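Local coordinates for protein diguanylate cyclase (Xanthomonas campestris pv. campestris, PDB 5H5O) that binds cyclic GMP through the N-terminal cyclic nucleotide-binding domain present here, and as a whole protein probably converts two GTP into cyclic di-GMP, at residues A4-T7 with A8-A12; E22-A25 with G26-L29; D96-Q99 with R100-H104. All coordinates share one frame; numbering follows the deposited sequence.

Contact 1: residues A4-T7 with A8-A12; sequences ALMT and AEELA
T7 and E10 form a capping box at the start of helix 8-17, the first helix of this cyclic nucleotide-binding domain. T7 stands at the N-cap, and the hydrogen bonds run both ways between it and E10. In one direction the hydroxyl accepts from the helix: E10 N donates to T7 OG1 over 3.1 Å, nearly straight at 168°. With chi1 at 66°, OG1 sits between its own backbone N and carbonyl carbon, which turns it toward the N-H of E10. In the other direction E10 sends its carboxylate back along the chain, and T7 N donates to E10 OE1 over 3.0 Å. That N-H comes down on the carboxylate from above, 55° out of its plane. The first backbone bond of the helix is added by L11 N, which reaches T7 O at 2.9 Å. E10 has a further partner in R115 of helix 106-121, which forms a salt bridge with OE2, so the carboxylate links the cap to that helix.

Apolar contacts lie on the other side of E10. M6, a selenomethionine, bends at chi2 and chi3 and crosses the E10 side chain at about a right angle, its CE 3.5 Å from E10 CB. Its CG also meets L11 CD1 at 3.6 Å. Beyond the two segments M6 packs on F112 of helix 106-121, on F65 and on I41, which anchors the loop before the helix to the body of the domain.

A water completes the polar side of the cap: it is hydrogen-bonded to T7 OG1 at 2.6 Å and donates to E9 OE1, 2.8 Å away.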
loop_
_atom_site.group_PDB
_atom_site.type_symbol
_atom_site.label_atom_id
_atom_site.label_comp_id
_atom_site.label_asym_id
_atom_site.label_seq_id
_atom_site.Cartn_x
_atom_site.Cartn_y
_atom_site.Cartn_z
ATOM N N ALA A 4 -13.244 -5.445 1.151
ATOM C CA ALA A 4 -12.509 -4.765 2.217
ATOM C C ALA A 4 -12.585 -5.428 3.599
ATOM O O ALA A 4 -11.764 -6.281 3.929
ATOM C CB ALA A 4 -12.953 -3.312 2.298
ATOM N N LEU A 5 -13.564 -5.025 4.397
ATOM C CA LEU A 5 -13.720 -5.507 5.778
ATOM C C LEU A 5 -12.592 -5.127 6.747
ATOM O O LEU A 5 -11.468 -5.624 6.680
ATOM C CB LEU A 5 -14.049 -7.004 5.852
ATOM C CG LEU A 5 -15.531 -7.315 6.096
ATOM C CD1 LEU A 5 -16.466 -6.506 5.183
ATOM C CD2 LEU A 5 -15.808 -8.793 5.923
HETATM N N MSE A 6 -12.928 -4.215 7.644
HETATM C CA MSE A 6 -12.101 -3.893 8.778
HETATM C C MSE A 6 -12.233 -5.029 9.784
HETATM O O MSE A 6 -13.183 -5.824 9.706
HETATM C CB MSE A 6 -12.604 -2.596 9.415
HETATM C CG MSE A 6 -12.975 -1.521 8.415
HETATM SE SE MSE A 6 -11.389 -0.799 7.648
HETATM C CE MSE A 6 -10.635 0.069 9.220
ATOM N N THR A 7 -11.293 -5.096 10.726
ATOM C CA THR A 7 -11.426 -5.957 11.905
ATOM C C THR A 7 -12.333 -5.256 12.946
ATOM O O THR A 7 -12.671 -4.067 12.799
ATOM C CB THR A 7 -10.054 -6.246 12.542
ATOM O OG1 THR A 7 -9.520 -5.035 13.072
ATOM C CG2 THR A 7 -9.070 -6.815 11.503
ATOM N N ALA A 8 -12.744 -5.983 13.979
ATOM C CA ALA A 8 -13.587 -5.388 15.025
ATOM C C ALA A 8 -12.822 -4.239 15.713
ATOM O O ALA A 8 -13.351 -3.146 15.932
ATOM C CB ALA A 8 -13.998 -6.440 16.036
ATOM N N GLU A 9 -11.563 -4.502 16.031
ATOM C CA GLU A 9 -10.689 -3.497 16.618
ATOM C C GLU A 9 -10.602 -2.222 15.763
ATOM O O GLU A 9 -10.765 -1.107 16.261
ATOM C CB GLU A 9 -9.295 -4.099 16.764
ATOM C CG GLU A 9 -8.269 -3.143 17.276
ATOM C CD GLU A 9 -6.904 -3.810 17.393
ATOM O OE1 GLU A 9 -6.511 -4.552 16.456
ATOM O OE2 GLU A 9 -6.255 -3.604 18.437
ATOM N N GLU A 10 -10.331 -2.395 14.475
ATOM C CA GLU A 10 -10.317 -1.260 13.555
ATOM C C GLU A 10 -11.638 -0.477 13.561
ATOM O O GLU A 10 -11.646 0.761 13.636
ATOM C CB GLU A 10 -9.976 -1.730 12.138
ATOM C CG GLU A 10 -8.535 -2.204 11.975
ATOM C CD GLU A 10 -8.298 -2.914 10.645
ATOM O OE1 GLU A 10 -9.268 -3.123 9.881
ATOM O OE2 GLU A 10 -7.134 -3.258 10.359
ATOM N N LEU A 11 -12.751 -1.205 13.486
ATOM C CA LEU A 11 -14.057 -0.570 13.417
ATOM C C LEU A 11 -14.222 0.324 14.626
ATOM O O LEU A 11 -14.552 1.490 14.473
ATOM C CB LEU A 11 -15.181 -1.612 13.374
ATOM C CG LEU A 11 -16.162 -1.646 12.200
ATOM C CD1 LEU A 11 -15.568 -1.027 10.935
ATOM C CD2 LEU A 11 -16.652 -3.099 11.947
ATOM N N ALA A 12 -13.961 -0.219 15.815
ATOM C CA ALA A 12 -14.123 0.538 17.051
ATOM C C ALA A 12 -13.168 1.733 17.123
ATOM O O ALA A 12 -13.589 2.853 17.442
ATOM C CB ALA A 12 -13.935 -0.357 18.284
HETATM O O HOH W 1 -6.974 -4.909 13.724
#

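Contact 2: residues E22-A25 with G26-L29; sequences EIAA and GQAL
The side chains of I23 and Q27 meet beside a type II beta turn, A24 to Q27, because of how each leaves its backbone. I23 carries CG1 anti to its N (chi1 179°) and stays extended to CD1, a straight arm reaching past the turn to Q27 and L29. Q27 sets CG anti to its carbonyl carbon (chi1 -57°), which lays it against A24; the bend at chi2 then turns the amide toward A25. The turn joins strand 19-23 to strand 28-30, which belong to the two different antiparallel sheets of this cyclic nucleotide-binding domain, so the chain passes here from one sheet to the other.

The turn is closed by one backbone bond: Q27 N donates to A24 O over 3.0 Å, approaching from above the carbonyl plane. G26 occupies the third position with a positive phi, where a CB would run into the carbonyl O of A25; having no side chain, it avoids that clash. From outside, D87 accepts a hydrogen bond from A25 N, and backbone bonds between A84 and both G26 and Q27 tie the second half of the turn to strand 81-84.

On the side facing the sheets, I23 CG1 lies 3.6 Å from Q27 CB, the two side chains slanting across one another. I23 also rests on A84 and S88, one from each sheet, so it sits at the seam between them. L29, where the chain turns its corner, packs on A82 and L90 and reaches back to the same isoleucine, its CB 4.1 Å from I23 CD1. A separate contact at the surface sets Q27 CG 3.6 Å from A24 CB. The I23 methyl CD1 also lies 3.4 Å from the carbonyl oxygen Q27 O.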
loop_
_atom_site.group_PDB
_atom_site.type_symbol
_atom_site.label_atom_id
_atom_site.label_comp_id
_atom_site.label_asym_id
_atom_site.label_seq_id
_atom_site.Cartn_x
_atom_site.Cartn_y
_atom_site.Cartn_z
ATOM N N GLU A 22 -23.986 10.685 8.116
ATOM C CA GLU A 22 -25.170 10.103 7.506
ATOM C C GLU A 22 -25.252 10.585 6.086
ATOM O O GLU A 22 -24.910 11.726 5.792
ATOM C CB GLU A 22 -26.432 10.516 8.266
ATOM C CG GLU A 22 -26.553 9.851 9.621
ATOM C CD GLU A 22 -27.641 10.455 10.478
ATOM O OE1 GLU A 22 -28.532 11.134 9.924
ATOM O OE2 GLU A 22 -27.595 10.252 11.712
ATOM N N ILE A 23 -25.677 9.717 5.187
ATOM C CA ILE A 23 -25.829 10.154 3.822
ATOM C C ILE A 23 -27.074 9.538 3.205
ATOM O O ILE A 23 -27.309 8.332 3.305
ATOM C CB ILE A 23 -24.522 9.952 2.989
ATOM C CG1 ILE A 23 -24.735 10.404 1.546
ATOM C CG2 ILE A 23 -23.984 8.517 3.082
ATOM C CD1 ILE A 23 -23.640 9.935 0.610
ATOM N N ALA A 24 -27.907 10.385 2.616
ATOM C CA ALA A 24 -29.194 9.924 2.103
ATOM C C ALA A 24 -29.041 9.133 0.809
ATOM O O ALA A 24 -28.070 9.318 0.064
ATOM C CB ALA A 24 -30.160 11.112 1.907
ATOM N N ALA A 25 -30.007 8.254 0.560
ATOM C CA ALA A 25 -30.132 7.541 -0.704
ATOM C C ALA A 25 -30.036 8.498 -1.889
ATOM O O ALA A 25 -30.731 9.508 -1.937
ATOM C CB ALA A 25 -31.453 6.797 -0.742
ATOM N N GLY A 26 -29.160 8.187 -2.839
ATOM C CA GLY A 26 -29.016 9.005 -4.028
ATOM C C GLY A 26 -27.990 10.115 -3.924
ATOM O O GLY A 26 -27.596 10.687 -4.934
ATOM N N GLN A 27 -27.535 10.418 -2.712
ATOM C CA GLN A 27 -26.583 11.510 -2.525
ATOM C C GLN A 27 -25.149 11.127 -2.867
ATOM O O GLN A 27 -24.693 10.025 -2.570
ATOM C CB GLN A 27 -26.629 12.027 -1.088
ATOM C CG GLN A 27 -27.995 12.499 -0.640
ATOM C CD GLN A 27 -28.596 13.539 -1.571
ATOM O OE1 GLN A 27 -27.977 14.568 -1.859
ATOM N NE2 GLN A 27 -29.815 13.275 -2.048
ATOM N N ALA A 28 -24.430 12.062 -3.473
ATOM C CA ALA A 28 -23.024 11.859 -3.751
ATOM C C ALA A 28 -22.213 12.190 -2.503
ATOM O O ALA A 28 -22.529 13.141 -1.779
ATOM C CB ALA A 28 -22.594 12.728 -4.917
ATOM N N LEU A 29 -21.187 11.386 -2.246
ATOM C CA LEU A 29 -20.231 11.654 -1.182
ATOM C C LEU A 29 -19.055 12.437 -1.764
ATOM O O LEU A 29 -18.595 13.432 -1.188
ATOM C CB LEU A 29 -19.744 10.342 -0.576
ATOM C CG LEU A 29 -18.751 10.448 0.577
ATOM C CD1 LEU A 29 -19.421 11.116 1.774
ATOM C CD2 LEU A 29 -18.215 9.052 0.938
#

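Contact 3: residues D96-Q99 with R100-H104; sequences DDFQ and RLVDH
D97 and R100 form an i to i+3 salt bridge on helix 95-104 of the cyclic nucleotide-binding domain. R100 NH1 donates to D97 OD1, which lies at the edge of the guanidinium near its plane. The modelled separation is implausibly short, so its exact geometry is doubtful; as built, the bond is bent, 132° at the hydrogen, and the two planes are turned 52° apart. The other oxygen, OD2, accepts from A94 N just before the segment, so each oxygen of the carboxylate has a partner. R100 has CG anti to its carbonyl carbon, which sends the chain back along the helix; a bend at chi3 then lays the guanidinium over D96 O, 3.5 Å from the plane of the group. D96 OD2 adds only a charge at longer range, 4.2 Å from R100 NH2 and well out of the guanidinium plane.

The backbone carries the regular i to i+4 bonds, among them V102 N to F98 O at 2.9 Å. F98 and V102, one turn apart, supply the packing on another side of the helix, against V109 of helix 106-121. F98 further touches L71 and L72 of helix 68-72 and R114 of the second subunit, whereas L101 leans on F14 and F17 of helix 8-17. The valine methyl makes a CH-pi contact over the phenyl face: V102 CG2 lies 3.9 Å from the F98 ring centroid, 21° off its normal.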
loop_
_atom_site.group_PDB
_atom_site.type_symbol
_atom_site.label_atom_id
_atom_site.label_comp_id
_atom_site.label_asym_id
_atom_site.label_seq_id
_atom_site.Cartn_x
_atom_site.Cartn_y
_atom_site.Cartn_z
ATOM N N ASP A 96 -5.838 14.276 9.840
ATOM C CA ASP A 96 -5.352 14.491 11.203
ATOM C C ASP A 96 -5.751 13.359 12.143
ATOM O O ASP A 96 -4.970 12.979 13.027
ATOM C CB ASP A 96 -5.865 15.825 11.765
ATOM C CG ASP A 96 -5.196 17.034 11.121
ATOM O OD1 ASP A 96 -4.129 16.862 10.485
ATOM O OD2 ASP A 96 -5.737 18.158 11.261
ATOM N N ASP A 97 -6.965 12.831 11.953
ATOM C CA ASP A 97 -7.454 11.712 12.750
ATOM C C ASP A 97 -6.532 10.517 12.539
ATOM O O ASP A 97 -6.151 9.833 13.487
ATOM C CB ASP A 97 -8.884 11.302 12.331
ATOM C CG ASP A 97 -9.911 12.413 12.518
ATOM O OD1 ASP A 97 -9.671 13.327 13.334
ATOM O OD2 ASP A 97 -10.972 12.364 11.843
ATOM N N PHE A 98 -6.188 10.256 11.281
ATOM C CA PHE A 98 -5.336 9.121 10.965
ATOM C C PHE A 98 -3.950 9.300 11.584
ATOM O O PHE A 98 -3.384 8.347 12.132
ATOM C CB PHE A 98 -5.237 8.901 9.448
ATOM C CG PHE A 98 -4.336 7.763 9.060
ATOM C CD1 PHE A 98 -4.744 6.447 9.229
ATOM C CD2 PHE A 98 -3.063 8.008 8.540
ATOM C CE1 PHE A 98 -3.911 5.393 8.882
ATOM C CE2 PHE A 98 -2.220 6.958 8.186
ATOM C CZ PHE A 98 -2.641 5.646 8.357
ATOM N N GLN A 99 -3.415 10.518 11.519
ATOM C CA GLN A 99 -2.125 10.765 12.153
ATOM C C GLN A 99 -2.202 10.513 13.658
ATOM O O GLN A 99 -1.262 9.966 14.241
ATOM C CB GLN A 99 -1.598 12.174 11.870
ATOM C CG GLN A 99 -0.281 12.459 12.584
ATOM C CD GLN A 99 0.811 11.447 12.226
ATOM O OE1 GLN A 99 1.438 10.856 13.101
ATOM N NE2 GLN A 99 1.025 11.239 10.933
ATOM N N ARG A 100 -3.323 10.890 14.282
ATOM C CA ARG A 100 -3.502 10.631 15.710
ATOM C C ARG A 100 -3.503 9.136 15.989
ATOM O O ARG A 100 -2.894 8.672 16.958
ATOM C CB ARG A 100 -4.794 11.267 16.242
ATOM C CG ARG A 100 -4.658 12.739 16.600
ATOM C CD ARG A 100 -6.003 13.392 16.866
ATOM N NE ARG A 100 -6.116 14.676 16.186
ATOM C CZ ARG A 100 -7.037 14.964 15.273
ATOM N NH1 ARG A 100 -7.944 14.062 14.938
ATOM N NH2 ARG A 100 -7.058 16.162 14.705
ATOM N N LEU A 101 -4.177 8.394 15.113
ATOM C CA LEU A 101 -4.312 6.940 15.219
ATOM C C LEU A 101 -2.961 6.234 15.134
ATOM O O LEU A 101 -2.660 5.344 15.927
ATOM C CB LEU A 101 -5.210 6.449 14.085
ATOM C CG LEU A 101 -6.084 5.220 14.281
ATOM C CD1 LEU A 101 -6.497 5.071 15.729
ATOM C CD2 LEU A 101 -7.312 5.352 13.377
ATOM N N VAL A 102 -2.155 6.643 14.158
ATOM C CA VAL A 102 -0.814 6.105 13.989
ATOM C C VAL A 102 -0.017 6.290 15.271
ATOM O O VAL A 102 0.645 5.367 15.738
ATOM C CB VAL A 102 -0.055 6.819 12.846
ATOM C CG1 VAL A 102 1.317 6.220 12.676
ATOM C CG2 VAL A 102 -0.815 6.713 11.556
ATOM N N ASP A 103 -0.093 7.491 15.837
ATOM C CA ASP A 103 0.688 7.836 17.018
ATOM C C ASP A 103 0.257 7.028 18.231
ATOM O O ASP A 103 1.086 6.631 19.049
ATOM C CB ASP A 103 0.574 9.332 17.331
ATOM C CG ASP A 103 1.248 10.198 16.291
ATOM O OD1 ASP A 103 2.213 9.717 15.660
ATOM O OD2 ASP A 103 0.811 11.356 16.097
ATOM N N HIS A 104 -1.043 6.790 18.353
ATOM C CA HIS A 104 -1.556 6.063 19.510
ATOM C C HIS A 104 -1.468 4.544 19.340
ATOM O O HIS A 104 -1.259 3.812 20.315
ATOM C CB HIS A 104 -2.990 6.498 19.832
ATOM C CG HIS A 104 -3.633 5.692 20.920
ATOM N ND1 HIS A 104 -4.341 4.537 20.670
ATOM C CD2 HIS A 104 -3.671 5.871 22.262
ATOM C CE1 HIS A 104 -4.790 4.040 21.809
ATOM N NE2 HIS A 104 -4.398 4.831 22.790
#

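Overall arrangement
The three contacts follow in series along the chain, each within one continuous stretch, and none nests in or crosses another. Contact 1 starts helix 8-17, which leads into strand 19-23. Contact 2 then turns the chain from that strand into strand 28-30, passing from one antiparallel sheet to the other. The remaining strands and much of the cyclic GMP site come next, before contact 3 on helix 95-104; the rest of the site follows contact 3, from R119 on. Contacts 1 and 3 come within about 6 Å at their nearest atoms without touching, and both pack on helix 106-121; contact 2 lies apart, its centre about 27 Å from that of contact 3.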